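Local coordinates for protein second substrate binding domain of putative amino acid ABC transporter (Streptococcus pneumoniae, PDB 4OEN) that probably binds an amino acid outside the cell and delivers it to an ABC importer, as a periplasmic binding protein type II domain, at residues A[18-21]-A[25-28]; A[31-36]-A[44-49]; A[68-73]-A[186-191]; A[93-96]-A[100-103]; A[119-124]-A[135-140]. One frame throughout, in Å; residues are numbered along the deposited sequence.

Contact 1: A[18-21]-A[25-28]; sequences FQNS and YTGI
Phe-18 and Gln-19 pair with Thr-26 and Tyr-25 in a short antiparallel beta hairpin, a surface contact that precedes helix 28-40 in the chain. Phe-18 and Thr-26 form the hydrogen-bonded pair: Thr-26 N reaches Phe-18 O at 2.7 Å in a nearly straight bond (173°), while Phe-18 N gives a longer one, 3.0 Å, to Thr-26 O from a position tilted off the carbonyl plane. Their side chains lie side by side on one face of the hairpin. Thr-26 CG2 sits over the Phe-18 ring, 4.0 Å from its centroid, as a CH-pi contact offset toward the rim. The methyl can do this because OG1 takes the place opposite the backbone N (chi1 -172°), where it bonds to Tyr-221 OH. Gly-27 CA approaches the same ring at CE2, 3.7 Å away. On the other face, at the non-hydrogen-bonded pair, the extended Gln-19 chain lays CG over the Tyr-25 ring, 4.2 Å from the centroid, and its amide plane is only 16° from the ring plane. Beyond the strands, Asn-20 CB touches Thr-26 CG2 while Asn-20 OD1 accepts Gln-24 N inside the connecting turn. Gly-27, with positive phi, is the N-cap of the helix, and its N also meets Tyr-221 OH. The whole is a two-stranded beta hairpin leading straight into a helix, within a type II periplasmic binding fold.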
# COMPACT_ATOMS: atom_id res chain seq x y z
N PHE A 18 0.25 2.67 -10.95
CA PHE A 18 -0.13 1.72 -11.98
C PHE A 18 -0.51 2.45 -13.26
O PHE A 18 -0.73 3.66 -13.25
CB PHE A 18 -1.28 0.81 -11.50
CG PHE A 18 -2.52 1.56 -11.11
CD1 PHE A 18 -3.61 1.61 -11.96
CD2 PHE A 18 -2.60 2.21 -9.88
CE1 PHE A 18 -4.76 2.30 -11.60
CE2 PHE A 18 -3.75 2.90 -9.51
CZ PHE A 18 -4.82 2.94 -10.37
N GLN A 19 -0.55 1.71 -14.35
CA GLN A 19 -0.91 2.26 -15.65
C GLN A 19 -2.43 2.26 -15.84
O GLN A 19 -3.10 1.26 -15.62
CB GLN A 19 -0.22 1.44 -16.76
CG GLN A 19 0.13 2.21 -18.01
CD GLN A 19 0.86 1.34 -19.03
OE1 GLN A 19 1.19 0.18 -18.76
NE2 GLN A 19 1.11 1.89 -20.21
N ASN A 20 -2.98 3.40 -16.25
CA ASN A 20 -4.41 3.46 -16.54
C ASN A 20 -4.68 3.06 -17.99
O ASN A 20 -3.76 2.72 -18.72
CB ASN A 20 -4.99 4.85 -16.23
CG ASN A 20 -4.34 5.96 -17.05
OD1 ASN A 20 -3.77 5.73 -18.10
ND2 ASN A 20 -4.45 7.19 -16.55
N SER A 21 -5.95 3.11 -18.40
CA SER A 21 -6.34 2.67 -19.73
C SER A 21 -5.74 3.56 -20.83
O SER A 21 -5.65 3.15 -21.98
CB SER A 21 -7.87 2.65 -19.85
OG SER A 21 -8.43 3.90 -19.50
N TYR A 25 0.85 6.66 -16.07
CA TYR A 25 0.97 6.11 -14.74
C TYR A 25 0.23 7.01 -13.75
O TYR A 25 0.41 8.23 -13.72
CB TYR A 25 2.45 5.90 -14.35
CG TYR A 25 3.01 4.76 -15.16
CD1 TYR A 25 2.88 3.44 -14.74
CD2 TYR A 25 3.58 5.00 -16.40
CE1 TYR A 25 3.35 2.39 -15.53
CE2 TYR A 25 4.04 3.96 -17.20
CZ TYR A 25 3.93 2.66 -16.76
OH TYR A 25 4.38 1.64 -17.56
N THR A 26 -0.68 6.39 -13.01
CA THR A 26 -1.52 7.10 -12.07
C THR A 26 -1.40 6.39 -10.73
O THR A 26 -0.53 5.54 -10.56
CB THR A 26 -2.99 7.17 -12.56
OG1 THR A 26 -3.75 8.04 -11.71
CG2 THR A 26 -3.63 5.78 -12.55
N GLY A 27 -2.24 6.74 -9.76
CA GLY A 27 -2.20 6.07 -8.47
C GLY A 27 -1.98 7.06 -7.34
O GLY A 27 -1.64 8.20 -7.60
N ILE A 28 -2.17 6.62 -6.10
CA ILE A 28 -1.97 7.49 -4.94
C ILE A 28 -0.63 8.23 -4.97
O ILE A 28 -0.56 9.44 -4.75
CB ILE A 28 -2.04 6.66 -3.65
CG1 ILE A 28 -3.42 6.02 -3.52
CG2 ILE A 28 -1.64 7.49 -2.44
CD1 ILE A 28 -3.54 5.06 -2.33

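Contact 2: A[31-36]-A[44-49]; sequences ELIKAI and IEITNP
Ile-33 and Lys-34 meet Ile-44 and Ile-46 with no flat side-chain group taking part, so there are no ring or amide faces and edges to match; methyls and methylenes meet one another and the helix backbone. The contact is the helix-to-second-strand half of a beta-alpha-beta crossover, strand 5-8 to its parallel neighbour 44-47, whose connection also holds the hairpin 18-19/25-26. Helix 28-40 runs almost opposite to strand 44-47 (169°, local axes 10.0 Å apart). Alternate strand residues 44 and 46 face the helix, and each reaches it with its CD1 methyl. Ile-44 CD1 abuts the helix backbone, 4.0 Å from Ile-33 O and 4.1 Å from Lys-34 CA; the Ile-44 and Ile-33 side chains cross at a slant. Ile-33 and Ile-46 slide past each other in opposite directions. Ile-33 also packs on Phe-201 of helix 195-210. On the exposed flank the Lys-34 chain, fully extended beyond CG, passes Ile-46 at about a right angle and covers it with methylenes instead of its charge. Ile-46 CD1 meets both helix residues from two directions at about a right angle, Ile-33 CG2 at 3.7 Å and Lys-34 CE at 3.6 Å.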
# COMPACT_ATOMS: atom_id res chain seq x y z
N GLU A 31 -0.32 10.91 -7.87
CA GLU A 31 -1.08 12.12 -7.58
C GLU A 31 -0.47 12.90 -6.42
O GLU A 31 -0.43 14.13 -6.45
CB GLU A 31 -2.54 11.78 -7.29
CG GLU A 31 -3.26 11.27 -8.51
CD GLU A 31 -4.78 11.36 -8.40
OE1 GLU A 31 -5.30 12.35 -7.85
OE2 GLU A 31 -5.44 10.43 -8.89
N LEU A 32 -0.00 12.18 -5.40
CA LEU A 32 0.52 12.83 -4.20
C LEU A 32 1.82 13.59 -4.50
O LEU A 32 1.96 14.74 -4.12
CB LEU A 32 0.75 11.80 -3.11
CG LEU A 32 1.40 12.32 -1.82
CD1 LEU A 32 0.50 13.32 -1.14
CD2 LEU A 32 1.74 11.15 -0.93
N ILE A 33 2.76 12.98 -5.21
CA ILE A 33 4.02 13.69 -5.45
C ILE A 33 3.79 14.92 -6.34
O ILE A 33 4.38 15.97 -6.12
CB ILE A 33 5.11 12.77 -6.05
CG1 ILE A 33 6.48 13.45 -5.96
CG2 ILE A 33 4.77 12.31 -7.48
CD1 ILE A 33 6.88 13.79 -4.54
N LYS A 34 2.90 14.81 -7.32
CA LYS A 34 2.56 15.95 -8.17
C LYS A 34 1.92 17.08 -7.38
O LYS A 34 2.23 18.25 -7.62
CB LYS A 34 1.63 15.51 -9.29
CG LYS A 34 2.31 14.61 -10.29
CD LYS A 34 1.31 14.07 -11.28
CE LYS A 34 1.94 12.94 -12.07
NZ LYS A 34 1.01 12.42 -13.10
N ALA A 35 1.01 16.75 -6.47
CA ALA A 35 0.37 17.79 -5.65
C ALA A 35 1.35 18.46 -4.70
O ALA A 35 1.24 19.67 -4.42
CB ALA A 35 -0.80 17.20 -4.86
N ILE A 36 2.29 17.68 -4.18
CA ILE A 36 3.29 18.22 -3.27
C ILE A 36 4.25 19.13 -4.03
O ILE A 36 4.59 20.21 -3.57
CB ILE A 36 4.03 17.08 -2.55
CG1 ILE A 36 3.09 16.46 -1.51
CG2 ILE A 36 5.31 17.57 -1.90
CD1 ILE A 36 3.68 15.32 -0.70
N ILE A 44 9.24 18.44 -11.01
CA ILE A 44 9.66 17.05 -10.99
C ILE A 44 9.56 16.44 -12.37
O ILE A 44 8.78 16.88 -13.22
CB ILE A 44 8.83 16.19 -10.03
CG1 ILE A 44 7.34 16.27 -10.41
CG2 ILE A 44 9.06 16.59 -8.58
CD1 ILE A 44 6.43 15.41 -9.51
N GLU A 45 10.38 15.42 -12.58
CA GLU A 45 10.23 14.50 -13.69
C GLU A 45 10.02 13.14 -13.05
O GLU A 45 10.82 12.73 -12.22
CB GLU A 45 11.44 14.48 -14.60
CG GLU A 45 11.33 13.41 -15.68
CD GLU A 45 12.68 13.05 -16.29
OE1 GLU A 45 13.71 13.52 -15.76
OE2 GLU A 45 12.70 12.30 -17.28
N ILE A 46 8.96 12.45 -13.43
CA ILE A 46 8.67 11.14 -12.87
C ILE A 46 9.11 10.07 -13.86
O ILE A 46 8.86 10.17 -15.05
CB ILE A 46 7.18 10.97 -12.54
CG1 ILE A 46 6.76 11.98 -11.48
CG2 ILE A 46 6.89 9.57 -12.08
CD1 ILE A 46 5.25 11.98 -11.18
N THR A 47 9.78 9.05 -13.34
CA THR A 47 10.13 7.89 -14.15
C THR A 47 9.54 6.65 -13.48
O THR A 47 9.34 6.64 -12.27
CB THR A 47 11.64 7.74 -14.32
OG1 THR A 47 12.26 7.51 -13.05
CG2 THR A 47 12.23 8.98 -14.96
N ASN A 48 9.28 5.61 -14.26
CA ASN A 48 8.70 4.39 -13.70
C ASN A 48 9.47 3.16 -14.14
O ASN A 48 8.93 2.30 -14.84
CB ASN A 48 7.23 4.28 -14.11
CG ASN A 48 6.40 5.47 -13.65
OD1 ASN A 48 6.36 6.51 -14.31
ND2 ASN A 48 5.74 5.32 -12.50
N PRO A 49 10.75 3.07 -13.74
CA PRO A 49 11.63 1.99 -14.19
C PRO A 49 11.43 0.68 -13.43
O PRO A 49 12.04 -0.32 -13.78
CB PRO A 49 13.03 2.55 -13.92
CG PRO A 49 12.84 3.39 -12.70
CD PRO A 49 11.46 4.02 -12.86

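Contact 3: A[68-73]-A[186-191]; sequences AGMSVT and AFAVKK. With ACT (acetate ion), chain H.
Met-70 O accepts Ala-186 N in the single direct hydrogen bond of this buried contact, 3.1 Å long and close to straight (161°). Two apolar contacts accompany it: Val-72 CG2 touches Ala-186 CB at 3.6 Å, and Met-70 SD lies 4.0 Å from Ala-188 CB. The sulfur gets that far because the methionine chain is extended throughout, starting with CG opposite the backbone N (chi1 180°); the side chain also packs on Phe-51, Ile-55 and Phe-82. One shell out, water 1 fills in where the backbones diverge. It accepts from Ala-68 N and Met-70 N, each at 2.9 Å, and donates to Ala-186 O at 2.7 Å, so three buried backbone groups are satisfied by one molecule. Asp-29 OD2 holds the intervening Gly-69 N. Ser-71 N points away from that water and binds an acetate oxygen, OXT, at 3.1 Å in an almost linear bond (172°). Arg-76 NH1 binds the same acetate and also Ser-71 O, tying ion and loop together. Although the acetate probably comes from the crystallisation liquor, its grip by a backbone N-H and an arginine resembles the alpha-carboxylate site of amino-acid-binding proteins with the type II periplasmic fold.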
# COMPACT_ATOMS: atom_id res chain seq x y z
N ALA A 68 6.90 4.79 -4.17
CA ALA A 68 6.43 3.55 -4.79
C ALA A 68 5.82 2.61 -3.76
O ALA A 68 6.20 1.45 -3.68
CB ALA A 68 7.59 2.83 -5.52
N GLY A 69 4.88 3.12 -2.95
CA GLY A 69 4.31 2.33 -1.88
C GLY A 69 5.39 1.70 -1.02
O GLY A 69 5.26 0.55 -0.59
N MET A 70 6.45 2.46 -0.79
CA MET A 70 7.68 1.94 -0.19
C MET A 70 7.60 1.84 1.32
O MET A 70 7.36 2.83 2.01
CB MET A 70 8.85 2.84 -0.57
CG MET A 70 10.18 2.41 0.01
SD MET A 70 11.49 3.45 -0.69
CE MET A 70 12.95 2.71 0.06
N SER A 71 7.81 0.63 1.84
CA SER A 71 7.72 0.37 3.26
C SER A 71 8.94 0.93 3.99
O SER A 71 10.08 0.74 3.55
CB SER A 71 7.63 -1.14 3.53
OG SER A 71 6.48 -1.70 2.93
N VAL A 72 8.68 1.62 5.09
CA VAL A 72 9.74 2.09 5.97
C VAL A 72 10.23 0.92 6.81
O VAL A 72 9.44 0.28 7.51
CB VAL A 72 9.27 3.23 6.88
CG1 VAL A 72 10.38 3.63 7.87
CG2 VAL A 72 8.81 4.42 6.03
N THR A 73 11.51 0.61 6.70
CA THR A 73 12.12 -0.46 7.50
C THR A 73 13.47 0.01 8.00
O THR A 73 14.10 0.86 7.37
CB THR A 73 12.33 -1.76 6.69
OG1 THR A 73 13.41 -1.58 5.76
CG2 THR A 73 11.05 -2.18 5.95
N ALA A 186 6.38 5.58 2.92
CA ALA A 186 6.96 6.92 2.82
C ALA A 186 7.74 7.14 1.54
O ALA A 186 8.07 6.20 0.83
CB ALA A 186 7.87 7.20 4.03
N PHE A 187 8.00 8.41 1.27
CA PHE A 187 8.90 8.87 0.21
C PHE A 187 10.33 8.78 0.73
O PHE A 187 10.55 8.87 1.94
CB PHE A 187 8.49 10.32 -0.16
CG PHE A 187 9.42 11.03 -1.08
CD1 PHE A 187 9.35 10.84 -2.46
CD2 PHE A 187 10.33 11.95 -0.58
CE1 PHE A 187 10.21 11.54 -3.32
CE2 PHE A 187 11.18 12.65 -1.43
CZ PHE A 187 11.13 12.43 -2.81
N ALA A 188 11.31 8.58 -0.16
CA ALA A 188 12.69 8.43 0.30
C ALA A 188 13.68 9.11 -0.61
O ALA A 188 13.46 9.22 -1.81
CB ALA A 188 13.07 6.94 0.44
N VAL A 189 14.78 9.57 -0.01
CA VAL A 189 15.94 10.07 -0.74
C VAL A 189 17.15 9.26 -0.29
O VAL A 189 17.07 8.51 0.71
CB VAL A 189 16.18 11.57 -0.49
CG1 VAL A 189 14.94 12.38 -0.92
CG2 VAL A 189 16.48 11.83 0.97
N LYS A 190 18.24 9.36 -1.02
CA LYS A 190 19.47 8.70 -0.58
C LYS A 190 19.90 9.28 0.76
O LYS A 190 19.86 10.50 0.94
CB LYS A 190 20.57 8.84 -1.63
CG LYS A 190 21.85 8.11 -1.26
CD LYS A 190 22.89 8.24 -2.36
CE LYS A 190 24.16 7.50 -1.98
NZ LYS A 190 25.17 7.59 -3.05
N LYS A 191 20.29 8.42 1.70
CA LYS A 191 20.76 8.87 3.02
C LYS A 191 21.79 9.98 2.87
O LYS A 191 22.79 9.83 2.16
CB LYS A 191 21.36 7.71 3.82
CG LYS A 191 21.79 8.10 5.23
CD LYS A 191 22.21 6.89 6.08
CE LYS A 191 23.70 6.57 5.93
NZ LYS A 191 24.09 5.31 6.65
C ACT H . 7.85 -2.95 -0.28
O ACT H . 8.72 -3.77 -0.65
OXT ACT H . 8.25 -1.79 -0.08
CH3 ACT H . 6.41 -3.33 -0.10
O HOH W 1 6.58 5.33 -1.31

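Contact 4: A[93-96]-A[100-103]; sequences LGVK and NIAS
Leu-93 and Val-95 meet Ile-101 in a wholly apolar, buried contact between the end of strand 87-96 and the loop that follows it. Both strand residues point the same way from alternate positions, and the isoleucine divides its branches between them. CG2 goes to Leu-93, with 4.0 Å to CD2, the two side chains crossing at about a right angle. The CD1 end goes to Val-95, where it stands a looser 4.3 Å from CG1. With the Ile-101 chi1 at -64°, CG2 stands opposite the backbone N and meets Leu-93, while CG1 lies beside that N and carries CD1 to Val-95. Other apolar groups enlarge the cluster: Leu-107 packs against both Leu-93 and Ile-101, Ala-155 against both strand residues, and Pro-176 against Val-95. The hydrogen bonds nearby are made elsewhere. Gly-94 and Val-95 use their backbone for Val-156 and Lys-174 of neighbouring strands, while the loop is pinned by Asp-106, whose OD2 accepts Ala-102 N and whose N bonds to Ser-103 OG. With these polar groups satisfied away from the interface, the attraction across it is van der Waals contact and burial of methyl groups.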
# COMPACT_ATOMS: atom_id res chain seq x y z
N LEU A 93 -9.02 -8.35 7.29
CA LEU A 93 -9.88 -9.45 6.87
C LEU A 93 -10.83 -9.03 5.74
O LEU A 93 -11.42 -7.94 5.78
CB LEU A 93 -10.70 -9.98 8.06
CG LEU A 93 -11.32 -11.36 7.84
CD1 LEU A 93 -10.29 -12.46 8.09
CD2 LEU A 93 -12.56 -11.55 8.72
N GLY A 94 -11.02 -9.91 4.76
CA GLY A 94 -11.99 -9.67 3.69
C GLY A 94 -13.00 -10.80 3.65
O GLY A 94 -12.63 -11.96 3.81
N VAL A 95 -14.28 -10.47 3.48
CA VAL A 95 -15.34 -11.47 3.28
C VAL A 95 -16.32 -11.01 2.19
O VAL A 95 -16.34 -9.84 1.81
CB VAL A 95 -16.13 -11.75 4.59
CG1 VAL A 95 -15.22 -12.34 5.66
CG2 VAL A 95 -16.81 -10.47 5.11
N LYS A 96 -17.12 -11.94 1.67
CA LYS A 96 -18.20 -11.56 0.76
C LYS A 96 -19.23 -10.69 1.45
O LYS A 96 -19.40 -10.74 2.67
CB LYS A 96 -18.86 -12.80 0.17
CG LYS A 96 -17.88 -13.70 -0.57
CD LYS A 96 -18.59 -14.89 -1.18
CE LYS A 96 -19.53 -14.48 -2.30
NZ LYS A 96 -20.22 -15.65 -2.90
N ASN A 100 -21.69 -13.30 7.47
CA ASN A 100 -22.06 -13.01 8.85
C ASN A 100 -20.89 -12.54 9.73
O ASN A 100 -21.09 -11.93 10.79
CB ASN A 100 -22.68 -14.27 9.47
CG ASN A 100 -23.51 -13.99 10.69
OD1 ASN A 100 -23.88 -12.84 10.95
ND2 ASN A 100 -23.82 -15.03 11.45
N ILE A 101 -19.68 -12.82 9.27
CA ILE A 101 -18.47 -12.67 10.09
C ILE A 101 -18.19 -11.21 10.44
O ILE A 101 -18.06 -10.36 9.56
CB ILE A 101 -17.26 -13.29 9.37
CG1 ILE A 101 -17.48 -14.81 9.22
CG2 ILE A 101 -15.97 -12.97 10.12
CD1 ILE A 101 -16.47 -15.50 8.35
N ALA A 102 -18.08 -10.93 11.74
CA ALA A 102 -17.95 -9.56 12.23
C ALA A 102 -16.90 -9.40 13.33
O ALA A 102 -16.77 -8.32 13.92
CB ALA A 102 -19.30 -9.06 12.73
N SER A 103 -16.15 -10.47 13.60
CA SER A 103 -15.07 -10.45 14.58
C SER A 103 -14.16 -11.63 14.32
O SER A 103 -14.54 -12.57 13.64
CB SER A 103 -15.61 -10.50 16.00
OG SER A 103 -16.17 -11.77 16.29

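Contact 5: A[119-124]-A[135-140]; sequences ASQTFL and IKTFAD
Gln-121 and Leu-124, a helical turn apart, lean on Thr-137 and Ile-135 of strand 134-138. The helix and strand belong to a beta-alpha-beta unit that begins at strand 111-115, the parallel neighbour of 134-138. Gln-121 is drawn out to full length: CG stands opposite the backbone N (chi1 180°) and the next bond is extended too (chi2 -174°), which carries the amide from the helix flank to the strand. It meets Thr-137 at about a right angle, NE2 lying 3.7 Å from the methyl CG2. The threonine turns that methyl opposite its own backbone N (chi1 -52°), and OG1 is left 4.2 Å from NE2, a gap spanned by water 2. The water accepts from Gln-121 NE2 at 2.7 Å and is 2.8 Å from Thr-137 OG1. Two further partners fix the amide's rotation: Asn-116 OD1 also receives NE2, and OE1 accepts Gly-117 N. The second pair is apolar. Ile-135 extends CG1 and CD1 toward the helix, and Ile-135 CD1 comes to 3.9 Å from Leu-124 CB and 3.7 Å from Leu-124 O, a carbonyl that also bonds to Tyr-133 OH. Leu-124 sends its branches on toward Val-112, Val-114 and Met-157 of the sheet, so Ile-135 touches the root of the side chain rather than its tip. The chemistry is thus split along the strand: methyl packing of Ile-135 on the buried Leu-124, and a water-mediated polar link at the exposed Thr-137.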
# COMPACT_ATOMS: atom_id res chain seq x y z
N ALA A 119 2.77 -10.72 4.99
CA ALA A 119 2.52 -10.24 6.35
C ALA A 119 1.16 -10.69 6.84
O ALA A 119 1.00 -10.95 8.04
CB ALA A 119 2.62 -8.73 6.42
N SER A 120 0.18 -10.79 5.94
CA SER A 120 -1.13 -11.32 6.29
C SER A 120 -1.01 -12.75 6.82
O SER A 120 -1.67 -13.14 7.78
CB SER A 120 -2.06 -11.26 5.08
OG SER A 120 -2.37 -9.91 4.76
N GLN A 121 -0.14 -13.53 6.19
CA GLN A 121 0.07 -14.91 6.64
C GLN A 121 0.71 -14.99 8.02
O GLN A 121 0.35 -15.84 8.82
CB GLN A 121 0.91 -15.67 5.63
CG GLN A 121 1.19 -17.13 6.02
CD GLN A 121 2.15 -17.79 5.07
OE1 GLN A 121 3.16 -17.20 4.71
NE2 GLN A 121 1.83 -19.01 4.64
N THR A 122 1.68 -14.12 8.29
CA THR A 122 2.31 -14.03 9.59
C THR A 122 1.26 -13.73 10.67
O THR A 122 1.19 -14.41 11.69
CB THR A 122 3.38 -12.94 9.60
OG1 THR A 122 4.29 -13.16 8.50
CG2 THR A 122 4.12 -12.92 10.91
N PHE A 123 0.43 -12.72 10.43
CA PHE A 123 -0.61 -12.38 11.40
C PHE A 123 -1.53 -13.58 11.63
O PHE A 123 -1.78 -13.97 12.78
CB PHE A 123 -1.42 -11.17 10.91
CG PHE A 123 -2.59 -10.82 11.79
CD1 PHE A 123 -2.43 -9.97 12.87
CD2 PHE A 123 -3.83 -11.37 11.55
CE1 PHE A 123 -3.51 -9.66 13.68
CE2 PHE A 123 -4.91 -11.07 12.37
CZ PHE A 123 -4.75 -10.21 13.42
N LEU A 124 -2.02 -14.20 10.57
CA LEU A 124 -2.98 -15.28 10.73
C LEU A 124 -2.36 -16.45 11.47
O LEU A 124 -2.99 -17.12 12.28
CB LEU A 124 -3.51 -15.78 9.39
CG LEU A 124 -4.62 -15.04 8.67
CD1 LEU A 124 -5.01 -15.88 7.49
CD2 LEU A 124 -5.81 -14.85 9.61
N ILE A 135 -6.41 -22.35 8.33
CA ILE A 135 -5.80 -21.49 7.32
C ILE A 135 -5.62 -22.30 6.05
O ILE A 135 -5.12 -23.43 6.09
CB ILE A 135 -4.44 -20.95 7.78
CG1 ILE A 135 -4.58 -20.10 9.03
CG2 ILE A 135 -3.77 -20.14 6.65
CD1 ILE A 135 -3.23 -19.63 9.60
N LYS A 136 -6.06 -21.75 4.93
CA LYS A 136 -5.76 -22.32 3.63
C LYS A 136 -4.82 -21.36 2.91
O LYS A 136 -5.11 -20.18 2.75
CB LYS A 136 -7.02 -22.58 2.81
CG LYS A 136 -6.74 -23.19 1.45
CD LYS A 136 -8.00 -23.68 0.77
CE LYS A 136 -7.70 -24.25 -0.61
NZ LYS A 136 -6.69 -25.34 -0.55
N THR A 137 -3.68 -21.89 2.50
CA THR A 137 -2.62 -21.09 1.90
C THR A 137 -2.63 -21.13 0.39
O THR A 137 -2.76 -22.20 -0.22
CB THR A 137 -1.28 -21.57 2.42
OG1 THR A 137 -1.34 -21.60 3.86
CG2 THR A 137 -0.14 -20.67 1.96
N PHE A 138 -2.49 -19.96 -0.22
CA PHE A 138 -2.50 -19.81 -1.66
C PHE A 138 -1.21 -19.21 -2.20
O PHE A 138 -0.58 -18.37 -1.58
CB PHE A 138 -3.68 -18.95 -2.09
CG PHE A 138 -5.00 -19.56 -1.78
CD1 PHE A 138 -5.64 -20.34 -2.73
CD2 PHE A 138 -5.60 -19.36 -0.55
CE1 PHE A 138 -6.87 -20.90 -2.45
CE2 PHE A 138 -6.83 -19.92 -0.27
CZ PHE A 138 -7.47 -20.68 -1.22
N ALA A 139 -0.86 -19.64 -3.41
CA ALA A 139 0.35 -19.17 -4.06
C ALA A 139 0.14 -17.84 -4.78
O ALA A 139 1.09 -17.11 -5.01
CB ALA A 139 0.83 -20.21 -5.03
N ASP A 140 -1.10 -17.55 -5.13
CA ASP A 140 -1.42 -16.30 -5.82
C ASP A 140 -2.79 -15.79 -5.40
O ASP A 140 -3.64 -16.57 -4.96
CB ASP A 140 -1.36 -16.48 -7.35
CG ASP A 140 -2.28 -17.58 -7.84
OD1 ASP A 140 -3.50 -17.34 -7.94
OD2 ASP A 140 -1.78 -18.68 -8.16
O HOH W 2 -0.31 -20.06 5.91

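Contacts 3 and 4 are buried, contacts 2 and 5 partly so, and contact 1 lies at the surface. Only contacts 1 and 3 have direct hydrogen bonds between their segments, in both cases backbone to backbone; contacts 2 and 4 are purely aliphatic between side chains, and contact 5 adds a bridging water. Contacts 2 and 5 are counterparts, each a helix on a strand of a beta-alpha-beta unit, about 33 Å apart between centres on opposite sides of the chain's centre. Contact 2 joins its neighbours: Asn-48 packs on Tyr-25 of contact 1, and Ile-33 reaches Phe-187 of contact 3. Strands 180-190 and 87-96, adjacent in the sheet, link contact 3 to contact 4.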